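Local coordinates for protein 6-phospho-beta-glucosidase (Thermotoga maritima, PDB 1UP7) that hydrolyses cellobiose 6'-phosphate to glucose 6-phosphate and glucose, with NAD+ and a manganese ion as cofactors, at residues S12-E17 / T289-S294; K45-F50 / E273-Y278; G162-P167 / S294-A299. All coordinates share one frame; numbering follows the deposited sequence.

Contact 1 (S12-E17 / T289-S294). With NAD (nicotinamide-adenine-dinucleotide), chain I; G6P (6-O-phosphono-alpha-D-glucopyranose), chain J.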
loop_
_atom_site.group_PDB
_atom_site.type_symbol
_atom_site.label_atom_id
_atom_site.label_comp_id
_atom_site.label_asym_id
_atom_site.label_seq_id
_atom_site.Cartn_x
_atom_site.Cartn_y
_atom_site.Cartn_z
ATOM N N SER A 12 21.783 -6.021 -37.006
ATOM C CA SER A 12 20.541 -6.790 -36.994
ATOM C C SER A 12 19.877 -6.800 -38.369
ATOM O O SER A 12 19.874 -5.809 -39.100
ATOM C CB SER A 12 19.516 -6.283 -35.965
ATOM O OG SER A 12 18.231 -6.786 -36.290
ATOM N N SER A 13 19.297 -7.939 -38.719
ATOM C CA SER A 13 18.579 -8.031 -39.985
ATOM C C SER A 13 17.264 -7.255 -39.995
ATOM O O SER A 13 16.702 -7.055 -41.072
ATOM C CB SER A 13 18.419 -9.471 -40.476
ATOM O OG SER A 13 17.518 -10.195 -39.666
ATOM N N TYR A 14 16.817 -6.767 -38.832
ATOM C CA TYR A 14 15.634 -5.895 -38.770
ATOM C C TYR A 14 15.947 -4.403 -38.979
ATOM O O TYR A 14 15.002 -3.588 -39.124
ATOM C CB TYR A 14 14.882 -6.014 -37.428
ATOM C CG TYR A 14 14.321 -7.356 -37.063
ATOM C CD1 TYR A 14 13.169 -7.868 -37.679
ATOM C CD2 TYR A 14 14.921 -8.113 -36.054
ATOM C CE1 TYR A 14 12.655 -9.127 -37.294
ATOM C CE2 TYR A 14 14.423 -9.350 -35.674
ATOM C CZ TYR A 14 13.292 -9.847 -36.287
ATOM O OH TYR A 14 12.826 -11.072 -35.851
ATOM N N THR A 15 17.242 -4.053 -38.969
ATOM C CA THR A 15 17.668 -2.650 -39.083
ATOM C C THR A 15 16.974 -1.878 -40.245
ATOM O O THR A 15 16.503 -0.772 -40.030
ATOM C CB THR A 15 19.208 -2.575 -39.155
ATOM O OG1 THR A 15 19.747 -2.793 -37.846
ATOM C CG2 THR A 15 19.689 -1.184 -39.542
ATOM N N PRO A 16 16.877 -2.468 -41.444
ATOM C CA PRO A 16 16.219 -1.795 -42.568
ATOM C C PRO A 16 14.791 -1.395 -42.225
ATOM O O PRO A 16 14.372 -0.297 -42.578
ATOM C CB PRO A 16 16.215 -2.866 -43.674
ATOM C CG PRO A 16 17.369 -3.749 -43.341
ATOM C CD PRO A 16 17.328 -3.824 -41.840
ATOM N N GLU A 17 14.061 -2.260 -41.525
ATOM C CA GLU A 17 12.703 -1.925 -41.081
ATOM C C GLU A 17 12.698 -0.812 -40.044
ATOM O O GLU A 17 11.871 0.097 -40.118
ATOM C CB GLU A 17 11.954 -3.183 -40.574
ATOM C CG GLU A 17 10.446 -3.196 -40.808
ATOM C CD GLU A 17 10.018 -3.364 -42.275
ATOM O OE1 GLU A 17 10.455 -4.325 -42.980
ATOM O OE2 GLU A 17 9.191 -2.535 -42.731
ATOM N N THR A 289 9.718 -10.874 -43.414
ATOM C CA THR A 289 8.509 -11.231 -42.629
ATOM C C THR A 289 8.595 -12.634 -42.000
ATOM O O THR A 289 7.944 -12.904 -40.973
ATOM C CB THR A 289 7.230 -11.103 -43.448
ATOM O OG1 THR A 289 7.404 -11.777 -44.700
ATOM C CG2 THR A 289 6.989 -9.632 -43.826
ATOM N N LYS A 290 9.408 -13.513 -42.611
ATOM C CA LYS A 290 9.782 -14.813 -42.016
ATOM C C LYS A 290 10.300 -14.697 -40.580
ATOM O O LYS A 290 10.332 -15.685 -39.834
ATOM C CB LYS A 290 10.862 -15.479 -42.854
ATOM C CG LYS A 290 10.340 -16.130 -44.116
ATOM C CD LYS A 290 11.354 -17.127 -44.700
ATOM C CE LYS A 290 11.250 -18.528 -44.054
ATOM N NZ LYS A 290 11.857 -19.574 -44.972
ATOM N N ARG A 291 10.728 -13.492 -40.189
ATOM C CA ARG A 291 11.095 -13.229 -38.797
ATOM C C ARG A 291 9.842 -12.789 -38.010
ATOM O O ARG A 291 8.892 -12.242 -38.615
ATOM C CB ARG A 291 12.191 -12.152 -38.725
ATOM C CG ARG A 291 13.466 -12.450 -39.572
ATOM C CD ARG A 291 14.553 -13.306 -38.882
ATOM N NE ARG A 291 14.401 -13.373 -37.436
ATOM C CZ ARG A 291 15.287 -12.899 -36.556
ATOM N NH1 ARG A 291 16.423 -12.332 -36.970
ATOM N NH2 ARG A 291 15.030 -12.987 -35.254
ATOM N N GLY A 292 9.817 -13.056 -36.699
ATOM C CA GLY A 292 8.628 -12.815 -35.887
ATOM C C GLY A 292 8.716 -11.470 -35.197
ATOM O O GLY A 292 7.933 -11.158 -34.277
ATOM N N GLY A 293 9.656 -10.646 -35.633
ATOM C CA GLY A 293 9.916 -9.392 -34.948
ATOM C C GLY A 293 9.298 -8.203 -35.661
ATOM O O GLY A 293 9.414 -7.039 -35.238
ATOM N N SER A 294 8.598 -8.475 -36.735
ATOM C CA SER A 294 8.019 -7.374 -37.471
ATOM C C SER A 294 7.145 -6.408 -36.635
ATOM O O SER A 294 6.525 -6.771 -35.605
ATOM C CB SER A 294 7.305 -7.892 -38.718
ATOM O OG SER A 294 8.313 -8.339 -39.642
HETATM P PA NAD I . 20.847 -10.618 -33.974
HETATM O O1A NAD I . 21.510 -11.899 -33.660
HETATM O O2A NAD I . 20.809 -10.235 -35.469
HETATM O O5B NAD I . 21.677 -9.516 -33.124
HETATM C C5B NAD I . 21.643 -8.167 -33.511
HETATM C C4B NAD I . 23.055 -7.601 -33.577
HETATM O O4B NAD I . 23.588 -7.432 -32.265
HETATM C C3B NAD I . 24.060 -8.456 -34.339
HETATM O O3B NAD I . 24.508 -7.707 -35.459
HETATM C C2B NAD I . 25.198 -8.700 -33.345
HETATM O O2B NAD I . 26.470 -8.629 -33.956
HETATM C C1B NAD I . 25.009 -7.525 -32.403
HETATM N N9A NAD I . 25.596 -7.687 -31.076
HETATM C C8A NAD I . 25.735 -8.821 -30.299
HETATM N N7A NAD I . 26.304 -8.427 -29.139
HETATM C C5A NAD I . 26.478 -7.092 -29.133
HETATM C C6A NAD I . 27.020 -6.194 -28.222
HETATM N N6A NAD I . 27.492 -6.591 -27.045
HETATM N N1A NAD I . 27.075 -4.846 -28.553
HETATM C C2A NAD I . 26.615 -4.404 -29.781
HETATM N N3A NAD I . 26.109 -5.307 -30.685
HETATM C C4A NAD I . 26.048 -6.619 -30.361
HETATM O O3 NAD I . 19.357 -10.741 -33.377
HETATM P PN NAD I . 18.046 -9.909 -33.770
HETATM O O1N NAD I . 17.102 -10.955 -34.236
HETATM O O2N NAD I . 18.312 -8.749 -34.593
HETATM O O5D NAD I . 17.547 -9.294 -32.380
HETATM C C5D NAD I . 18.379 -8.624 -31.450
HETATM C C4D NAD I . 17.652 -8.599 -30.096
HETATM O O4D NAD I . 16.407 -7.903 -30.149
HETATM C C3D NAD I . 17.314 -9.997 -29.601
HETATM O O3D NAD I . 17.570 -9.981 -28.230
HETATM C C2D NAD I . 15.823 -10.160 -29.877
HETATM O O2D NAD I . 15.140 -11.036 -28.996
HETATM C C1D NAD I . 15.289 -8.746 -29.850
HETATM N N1N NAD I . 14.380 -8.524 -30.977
HETATM C C2N NAD I . 14.677 -7.430 -31.758
HETATM C C3N NAD I . 13.911 -7.099 -32.849
HETATM C C7N NAD I . 14.308 -5.896 -33.673
HETATM O O7N NAD I . 13.370 -4.939 -34.126
HETATM N N7N NAD I . 15.607 -5.737 -33.966
HETATM C C4N NAD I . 12.815 -7.917 -33.138
HETATM C C5N NAD I . 12.490 -9.037 -32.347
HETATM C C6N NAD I . 13.297 -9.334 -31.249
HETATM C C1 G6P J . 7.742 -12.271 -31.452
HETATM C C2 G6P J . 8.148 -11.734 -30.052
HETATM C C3 G6P J . 9.593 -11.238 -30.087
HETATM C C4 G6P J . 10.470 -12.427 -30.445
HETATM C C5 G6P J . 10.086 -12.899 -31.860
HETATM C C6 G6P J . 10.903 -14.122 -32.254
HETATM O O1 G6P J . 6.413 -12.821 -31.518
HETATM O O2 G6P J . 7.318 -10.671 -29.584
HETATM O O3 G6P J . 10.003 -10.623 -28.861
HETATM O O4 G6P J . 11.852 -12.094 -30.309
HETATM O O5 G6P J . 8.681 -13.255 -31.942
HETATM O O6 G6P J . 11.133 -14.154 -33.654
HETATM P P G6P J . 12.409 -14.927 -34.262
HETATM O O1P G6P J . 12.441 -14.581 -35.733
HETATM O O2P G6P J . 12.364 -16.442 -34.137
HETATM O O3P G6P J . 13.626 -14.388 -33.564
#
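Tyr14 and Arg291 cross at about a right angle, the phenol end of the ring lying over the guanidinium. Tyr14 CZ sits 3.6 Å above the guanidinium plane, over its centre, and the two planes are 50° apart. The arginine chain curls back on itself, NE almost eclipsing CB (chi3 -17°), which brings both atoms against Tyr14 OH. Although Tyr14 OH comes within 3.0 Å of Arg291 NH2, the angle is too poor for a hydrogen bond. Packing continues at the glycines: Gly293 CA rests 3.6 Å from Tyr14 CE1, and a beta-carbon there would collide with Tyr14 CZ, as one on Gly292 would with G6P O6. On one face of the tyrosine ring, toward its rim, lies NAD C4N of the nicotinamide.

Charged hydrogen bonds run from Arg291 to the ligands. Arg291 NE donates to G6P O1P and Arg291 NH2 to G6P O3P (2.6 Å), while NH1 and NH2 together grip NAD O1N, each at 3.1 Å. One guanidinium thus ties the sugar phosphate to the nicotinamide-side phosphate, and its positive charge probably offsets part of theirs. Arg291 NH1 also has a long, weak ion pair with Glu271. Gly292 N adds a second bond to G6P O1P. From the other segment Ser12 OG donates to NAD O2N (2.6 Å) and accepts from Tyr14 N in a capping bond. Ser13 OG is buried with no polar partner.

Ser12 to Thr15 form a type I turn between strand 4-8 and helix 15-25, the first strand-to-helix connection of the Rossmann fold. The loop 289-294 joins helix 263-278 to helix 296-308; Arg291 also leans on Val267 and Ile270 of the former, and Thr15 packs on helix 41-55.

Contact 2 (K45-F50 / E273-Y278)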
loop_
_atom_site.group_PDB
_atom_site.type_symbol
_atom_site.label_atom_id
_atom_site.label_comp_id
_atom_site.label_asym_id
_atom_site.label_seq_id
_atom_site.Cartn_x
_atom_site.Cartn_y
_atom_site.Cartn_z
ATOM N N LYS A 45 28.289 -3.423 -41.777
ATOM C CA LYS A 45 28.611 -2.616 -42.945
ATOM C C LYS A 45 27.705 -2.952 -44.141
ATOM O O LYS A 45 27.253 -2.057 -44.856
ATOM C CB LYS A 45 30.085 -2.781 -43.310
ATOM C CG LYS A 45 30.479 -2.307 -44.706
ATOM C CD LYS A 45 30.721 -0.795 -44.718
ATOM C CE LYS A 45 31.419 -0.365 -46.023
ATOM N NZ LYS A 45 31.091 1.060 -46.355
ATOM N N ILE A 46 27.436 -4.241 -44.350
ATOM C CA ILE A 46 26.508 -4.669 -45.398
ATOM C C ILE A 46 25.116 -4.091 -45.139
ATOM O O ILE A 46 24.508 -3.519 -46.040
ATOM C CB ILE A 46 26.438 -6.221 -45.520
ATOM C CG1 ILE A 46 27.698 -6.781 -46.190
ATOM C CG2 ILE A 46 25.189 -6.674 -46.295
ATOM C CD1 ILE A 46 28.101 -8.163 -45.604
ATOM N N VAL A 47 24.635 -4.214 -43.911
ATOM C CA VAL A 47 23.319 -3.718 -43.564
ATOM C C VAL A 47 23.222 -2.193 -43.682
ATOM O O VAL A 47 22.254 -1.688 -44.250
ATOM C CB VAL A 47 22.887 -4.216 -42.165
ATOM C CG1 VAL A 47 21.513 -3.676 -41.819
ATOM C CG2 VAL A 47 22.913 -5.734 -42.115
ATOM N N VAL A 48 24.229 -1.477 -43.173
ATOM C CA VAL A 48 24.249 -0.011 -43.217
ATOM C C VAL A 48 24.408 0.548 -44.649
ATOM O O VAL A 48 23.838 1.604 -44.979
ATOM C CB VAL A 48 25.255 0.590 -42.226
ATOM C CG1 VAL A 48 25.445 2.095 -42.459
ATOM C CG2 VAL A 48 24.774 0.324 -40.797
ATOM N N ASP A 49 25.129 -0.166 -45.512
ATOM C CA ASP A 49 25.222 0.257 -46.906
ATOM C C ASP A 49 23.854 0.164 -47.568
ATOM O O ASP A 49 23.485 1.022 -48.359
ATOM C CB ASP A 49 26.189 -0.591 -47.728
ATOM C CG ASP A 49 27.632 -0.220 -47.507
ATOM O OD1 ASP A 49 27.900 0.823 -46.875
ATOM O OD2 ASP A 49 28.577 -0.932 -47.911
ATOM N N PHE A 50 23.113 -0.901 -47.259
ATOM C CA PHE A 50 21.736 -1.033 -47.717
ATOM C C PHE A 50 20.862 0.094 -47.126
ATOM O O PHE A 50 20.105 0.732 -47.860
ATOM C CB PHE A 50 21.196 -2.442 -47.408
ATOM C CG PHE A 50 19.729 -2.657 -47.740
ATOM C CD1 PHE A 50 19.172 -2.204 -48.930
ATOM C CD2 PHE A 50 18.916 -3.371 -46.869
ATOM C CE1 PHE A 50 17.814 -2.432 -49.235
ATOM C CE2 PHE A 50 17.569 -3.611 -47.174
ATOM C CZ PHE A 50 17.019 -3.128 -48.354
ATOM N N GLU A 273 20.309 -15.810 -45.661
ATOM C CA GLU A 273 19.628 -15.469 -46.915
ATOM C C GLU A 273 19.312 -13.965 -46.970
ATOM O O GLU A 273 19.428 -13.339 -48.017
ATOM C CB GLU A 273 18.334 -16.274 -47.081
ATOM C CG GLU A 273 18.508 -17.702 -47.595
ATOM C CD GLU A 273 17.322 -18.625 -47.238
ATOM O OE1 GLU A 273 16.402 -18.210 -46.466
ATOM O OE2 GLU A 273 17.299 -19.785 -47.720
ATOM N N LEU A 274 18.907 -13.389 -45.847
ATOM C CA LEU A 274 18.644 -11.949 -45.788
ATOM C C LEU A 274 19.925 -11.144 -46.082
ATOM O O LEU A 274 19.920 -10.221 -46.919
ATOM C CB LEU A 274 18.022 -11.559 -44.446
ATOM C CG LEU A 274 16.521 -11.867 -44.327
ATOM C CD1 LEU A 274 16.048 -11.681 -42.907
ATOM C CD2 LEU A 274 15.710 -11.020 -45.288
ATOM N N PHE A 275 21.030 -11.535 -45.446
ATOM C CA PHE A 275 22.286 -10.813 -45.625
ATOM C C PHE A 275 22.835 -10.836 -47.032
ATOM O O PHE A 275 23.342 -9.825 -47.526
ATOM C CB PHE A 275 23.315 -11.152 -44.551
ATOM C CG PHE A 275 22.958 -10.536 -43.221
ATOM C CD1 PHE A 275 23.328 -9.231 -42.920
ATOM C CD2 PHE A 275 22.173 -11.233 -42.305
ATOM C CE1 PHE A 275 22.953 -8.664 -41.692
ATOM C CE2 PHE A 275 21.808 -10.673 -41.104
ATOM C CZ PHE A 275 22.188 -9.388 -40.795
ATOM N N GLU A 276 22.687 -11.973 -47.696
ATOM C CA GLU A 276 23.024 -12.071 -49.113
ATOM C C GLU A 276 22.179 -11.140 -49.990
ATOM O O GLU A 276 22.698 -10.507 -50.912
ATOM C CB GLU A 276 22.917 -13.516 -49.611
ATOM C CG GLU A 276 24.197 -14.322 -49.412
ATOM C CD GLU A 276 25.457 -13.501 -49.708
ATOM O OE1 GLU A 276 25.728 -13.223 -50.918
ATOM O OE2 GLU A 276 26.149 -13.109 -48.722
ATOM N N LYS A 277 20.883 -11.066 -49.700
ATOM C CA LYS A 277 19.990 -10.155 -50.408
ATOM C C LYS A 277 20.325 -8.688 -50.114
ATOM O O LYS A 277 20.245 -7.858 -51.005
ATOM C CB LYS A 277 18.532 -10.432 -50.047
ATOM C CG LYS A 277 17.842 -11.391 -50.989
ATOM C CD LYS A 277 16.814 -12.244 -50.252
ATOM C CE LYS A 277 16.055 -13.191 -51.215
ATOM N NZ LYS A 277 14.898 -13.799 -50.493
ATOM N N TYR A 278 20.697 -8.364 -48.871
ATOM C CA TYR A 278 20.996 -6.967 -48.531
ATOM C C TYR A 278 22.196 -6.383 -49.310
ATOM O O TYR A 278 22.330 -5.171 -49.413
ATOM C CB TYR A 278 21.200 -6.764 -47.030
ATOM C CG TYR A 278 19.984 -6.925 -46.143
ATOM C CD1 TYR A 278 18.692 -6.944 -46.658
ATOM C CD2 TYR A 278 20.147 -7.093 -44.781
ATOM C CE1 TYR A 278 17.594 -7.111 -45.814
ATOM C CE2 TYR A 278 19.083 -7.270 -43.950
ATOM C CZ TYR A 278 17.801 -7.271 -44.455
ATOM O OH TYR A 278 16.739 -7.431 -43.571
#
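Phe50 and Tyr278 form the aromatic centre of this helix-helix contact. Their planes are 23° from parallel and well offset, with centroids 5.0 Å apart, so little of one ring lies over the other. The touch is made by one side of each ring, with Phe50 CE2 3.6 Å from Tyr278 CD1. Phe50 CG stands anti to the backbone N (chi1 175°), which sets it on the side of helix 263-278; Phe50 CB meanwhile lies 3.6 Å from the carbonyl oxygen Tyr278 O.

Aliphatic branches fill in beside the rings. Ile46 CG2, one turn before Phe50, packs 3.9 Å from Phe275 O and also reaches Tyr278 CB. Val47 CG2 touches Tyr278 CD2 at 4.1 Å; its approach to the edge of the Phe275 ring is modelled too close to be trusted in detail.

A second shell fixes these groups. Over one face of the Tyr278 ring, toward its rim, sits Leu274 O of the same helix, and the phenol OH is hydrogen-bonded to Ser13 O, which anchors the far end of the ring. Pro16 of helix 15-25 touches both Phe50 and Tyr278, and Arg53 NH2 donates to Tyr278 O.

The axes of the two short segments approach to 9.5 Å with a crossing angle of 50°. Helix 41-55 is the connection of the right-handed beta-alpha-beta crossover from strand 33-37 to strand 60-63, part of the NAD-binding Rossmann half. Through this mostly apolar interface it packs on helix 263-278 of the C-terminal half, as suits the two-part build of family 4 glycosidases.

Contact 3 (G162-P167 / S294-A299). With NAD (nicotinamide-adenine-dinucleotide), chain I; G6P (6-O-phosphono-alpha-D-glucopyranose), chain J.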
loop_
_atom_site.group_PDB
_atom_site.type_symbol
_atom_site.label_atom_id
_atom_site.label_comp_id
_atom_site.label_asym_id
_atom_site.label_seq_id
_atom_site.Cartn_x
_atom_site.Cartn_y
_atom_site.Cartn_z
ATOM N N GLY A 162 11.278 -0.315 -22.068
ATOM C CA GLY A 162 11.262 -1.641 -22.657
ATOM C C GLY A 162 10.118 -1.761 -23.637
ATOM O O GLY A 162 8.978 -1.354 -23.357
ATOM N N LEU A 163 10.424 -2.319 -24.794
ATOM C CA LEU A 163 9.441 -2.475 -25.858
ATOM C C LEU A 163 9.375 -3.916 -26.300
ATOM O O LEU A 163 10.310 -4.660 -26.108
ATOM C CB LEU A 163 9.852 -1.633 -27.044
ATOM C CG LEU A 163 8.870 -0.643 -27.601
ATOM C CD1 LEU A 163 8.430 0.299 -26.502
ATOM C CD2 LEU A 163 9.554 0.095 -28.720
ATOM N N CYS A 164 8.266 -4.288 -26.917
ATOM C CA CYS A 164 8.079 -5.610 -27.502
ATOM C C CYS A 164 7.031 -5.393 -28.594
ATOM O O CYS A 164 6.418 -4.306 -28.640
ATOM C CB CYS A 164 7.646 -6.582 -26.392
ATOM S SG CYS A 164 6.879 -8.145 -26.868
ATOM N N ASN A 165 6.840 -6.375 -29.488
ATOM C CA ASN A 165 5.925 -6.174 -30.629
ATOM C C ASN A 165 4.506 -6.725 -30.498
ATOM O O ASN A 165 3.685 -6.473 -31.379
ATOM C CB ASN A 165 6.538 -6.581 -32.001
ATOM C CG ASN A 165 6.704 -8.117 -32.174
ATOM O OD1 ASN A 165 6.688 -8.866 -31.192
ATOM N ND2 ASN A 165 6.916 -8.566 -33.414
ATOM N N VAL A 166 4.186 -7.450 -29.427
ATOM C CA VAL A 166 2.812 -7.994 -29.334
ATOM C C VAL A 166 1.696 -6.959 -29.178
ATOM O O VAL A 166 0.666 -7.082 -29.853
ATOM C CB VAL A 166 2.628 -9.290 -28.417
ATOM C CG1 VAL A 166 3.985 -9.981 -28.066
ATOM C CG2 VAL A 166 1.782 -9.024 -27.180
ATOM N N PRO A 167 1.891 -5.903 -28.372
ATOM C CA PRO A 167 0.848 -4.881 -28.251
ATOM C C PRO A 167 0.552 -4.277 -29.605
ATOM O O PRO A 167 -0.621 -4.305 -30.027
ATOM C CB PRO A 167 1.453 -3.839 -27.301
ATOM C CG PRO A 167 2.524 -4.591 -26.522
ATOM C CD PRO A 167 3.080 -5.565 -27.548
ATOM N N SER A 294 8.598 -8.475 -36.735
ATOM C CA SER A 294 8.019 -7.374 -37.471
ATOM C C SER A 294 7.145 -6.408 -36.635
ATOM O O SER A 294 6.525 -6.771 -35.605
ATOM C CB SER A 294 7.305 -7.892 -38.718
ATOM O OG SER A 294 8.313 -8.339 -39.642
ATOM N N MET A 295 7.112 -5.167 -37.111
ATOM C CA MET A 295 6.436 -4.063 -36.451
ATOM C C MET A 295 7.087 -3.583 -35.163
ATOM O O MET A 295 6.646 -2.601 -34.548
ATOM C CB MET A 295 4.928 -4.287 -36.357
ATOM C CG MET A 295 4.251 -3.778 -37.633
ATOM S SD MET A 295 2.427 -3.704 -37.590
ATOM C CE MET A 295 2.067 -3.873 -35.942
ATOM N N TYR A 296 8.172 -4.227 -34.763
ATOM C CA TYR A 296 9.004 -3.672 -33.699
ATOM C C TYR A 296 9.415 -2.267 -34.135
ATOM O O TYR A 296 9.439 -1.336 -33.324
ATOM C CB TYR A 296 10.264 -4.518 -33.530
ATOM C CG TYR A 296 10.292 -5.492 -32.343
ATOM C CD1 TYR A 296 9.834 -6.804 -32.469
ATOM C CD2 TYR A 296 10.841 -5.123 -31.117
ATOM C CE1 TYR A 296 9.891 -7.714 -31.375
ATOM C CE2 TYR A 296 10.902 -6.027 -30.034
ATOM C CZ TYR A 296 10.434 -7.304 -30.181
ATOM O OH TYR A 296 10.499 -8.184 -29.124
ATOM N N SER A 297 9.708 -2.119 -35.428
ATOM C CA SER A 297 10.102 -0.855 -36.067
ATOM C C SER A 297 9.158 0.288 -35.820
ATOM O O SER A 297 9.554 1.350 -35.329
ATOM C CB SER A 297 10.090 -1.047 -37.589
ATOM O OG SER A 297 8.767 -0.854 -38.119
ATOM N N THR A 298 7.918 0.096 -36.252
ATOM C CA THR A 298 6.888 1.085 -36.032
ATOM C C THR A 298 6.781 1.382 -34.545
ATOM O O THR A 298 6.625 2.550 -34.168
ATOM C CB THR A 298 5.523 0.613 -36.570
ATOM O OG1 THR A 298 5.656 0.301 -37.956
ATOM C CG2 THR A 298 4.517 1.790 -36.611
ATOM N N ALA A 299 6.853 0.360 -33.691
ATOM C CA ALA A 299 6.590 0.627 -32.280
ATOM C C ALA A 299 7.666 1.588 -31.758
ATOM O O ALA A 299 7.363 2.524 -31.031
ATOM C CB ALA A 299 6.515 -0.659 -31.451
HETATM P PA NAD I . 20.847 -10.618 -33.974
HETATM O O1A NAD I . 21.510 -11.899 -33.660
HETATM O O2A NAD I . 20.809 -10.235 -35.469
HETATM O O5B NAD I . 21.677 -9.516 -33.124
HETATM C C5B NAD I . 21.643 -8.167 -33.511
HETATM C C4B NAD I . 23.055 -7.601 -33.577
HETATM O O4B NAD I . 23.588 -7.432 -32.265
HETATM C C3B NAD I . 24.060 -8.456 -34.339
HETATM O O3B NAD I . 24.508 -7.707 -35.459
HETATM C C2B NAD I . 25.198 -8.700 -33.345
HETATM O O2B NAD I . 26.470 -8.629 -33.956
HETATM C C1B NAD I . 25.009 -7.525 -32.403
HETATM N N9A NAD I . 25.596 -7.687 -31.076
HETATM C C8A NAD I . 25.735 -8.821 -30.299
HETATM N N7A NAD I . 26.304 -8.427 -29.139
HETATM C C5A NAD I . 26.478 -7.092 -29.133
HETATM C C6A NAD I . 27.020 -6.194 -28.222
HETATM N N6A NAD I . 27.492 -6.591 -27.045
HETATM N N1A NAD I . 27.075 -4.846 -28.553
HETATM C C2A NAD I . 26.615 -4.404 -29.781
HETATM N N3A NAD I . 26.109 -5.307 -30.685
HETATM C C4A NAD I . 26.048 -6.619 -30.361
HETATM O O3 NAD I . 19.357 -10.741 -33.377
HETATM P PN NAD I . 18.046 -9.909 -33.770
HETATM O O1N NAD I . 17.102 -10.955 -34.236
HETATM O O2N NAD I . 18.312 -8.749 -34.593
HETATM O O5D NAD I . 17.547 -9.294 -32.380
HETATM C C5D NAD I . 18.379 -8.624 -31.450
HETATM C C4D NAD I . 17.652 -8.599 -30.096
HETATM O O4D NAD I . 16.407 -7.903 -30.149
HETATM C C3D NAD I . 17.314 -9.997 -29.601
HETATM O O3D NAD I . 17.570 -9.981 -28.230
HETATM C C2D NAD I . 15.823 -10.160 -29.877
HETATM O O2D NAD I . 15.140 -11.036 -28.996
HETATM C C1D NAD I . 15.289 -8.746 -29.850
HETATM N N1N NAD I . 14.380 -8.524 -30.977
HETATM C C2N NAD I . 14.677 -7.430 -31.758
HETATM C C3N NAD I . 13.911 -7.099 -32.849
HETATM C C7N NAD I . 14.308 -5.896 -33.673
HETATM O O7N NAD I . 13.370 -4.939 -34.126
HETATM N N7N NAD I . 15.607 -5.737 -33.966
HETATM C C4N NAD I . 12.815 -7.917 -33.138
HETATM C C5N NAD I . 12.490 -9.037 -32.347
HETATM C C6N NAD I . 13.297 -9.334 -31.249
HETATM C C1 G6P J . 7.742 -12.271 -31.452
HETATM C C2 G6P J . 8.148 -11.734 -30.052
HETATM C C3 G6P J . 9.593 -11.238 -30.087
HETATM C C4 G6P J . 10.470 -12.427 -30.445
HETATM C C5 G6P J . 10.086 -12.899 -31.860
HETATM C C6 G6P J . 10.903 -14.122 -32.254
HETATM O O1 G6P J . 6.413 -12.821 -31.518
HETATM O O2 G6P J . 7.318 -10.671 -29.584
HETATM O O3 G6P J . 10.003 -10.623 -28.861
HETATM O O4 G6P J . 11.852 -12.094 -30.309
HETATM O O5 G6P J . 8.681 -13.255 -31.942
HETATM O O6 G6P J . 11.133 -14.154 -33.654
HETATM P P G6P J . 12.409 -14.927 -34.262
HETATM O O1P G6P J . 12.441 -14.581 -35.733
HETATM O O2P G6P J . 12.364 -16.442 -34.137
HETATM O O3P G6P J . 13.626 -14.388 -33.564
#
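Asn165 crosses the Tyr296 ring at about a right angle, its amide plane turned 34° from that of the ring. Asn165 CG approaches Tyr296 CE1 to 3.3 Å, and over the same face, toward the rim, lie the backbone atoms Asn165 N and Cys164 C. NAD C4N stands 3.2 Å above the opposite face. The phenol ring is therefore a spacer between the 164-165 peptide and the nicotinamide, and Phe140 packs on it edge-to-face. An alanine in place of Tyr296 would probably open a gap between nicotinamide and peptide and leave the sugar O3 without its phenol partner.

The segment 162-167 leaves strand 160-162, an outermost strand of the parallel Rossmann sheet, at its C-terminal end, where the cofactor lies in such folds. Cys164, with its CB pointing away from 294-299, and His194 are manganese ligands of the enzyme, though no metal is modelled here; Cys164 SG lies 3.7 Å from G6P O2.

Hydrogen bonds lock the amide. Asn165 ND2 donates to Ser294 O at 2.9 Å, almost straight (167°) and near the amide plane, and makes a second bond to Gly292 O. With ND2 so committed, OD1 is turned to the bound glucose 6-phosphate and accepts a very short bond from G6P O2 (2.5 Å). Tyr296 OH and G6P O3 share another, also 2.5 Å.

Farther from the sugar the contact is apolar: Leu163 CD2 meets Ala299 CB at 4.2 Å on helix 296-308, while Met295, the N-cap residue of that helix, leans on Ile168 and Arg172 of helix 166-177.

How the contacts relate
Contacts 1 and 3 share Ser294 and touch the same two ligands, their centres 11 Å apart. Gly292 O of contact 1 accepts from Asn165 ND2 of contact 3 at 2.9 Å, so the phosphate-gripping loop and the sugar-binding asparagine are coupled. Between them NAD C4N lies 5.5 Å from G6P C3, the carbon oxidised in family 4 glycosidases, too far for direct hydride transfer in the modelled pose. Contact 2 stands farther from the sugar, 12 Å from contact 1 and 22 Å from contact 3 between centres. It meets contact 1 through Ser13 O, 2.5 Å from Tyr278 OH, next to the NAD-binding Ser12 and Tyr14. All three contacts link the Rossmann half to the C-terminal half.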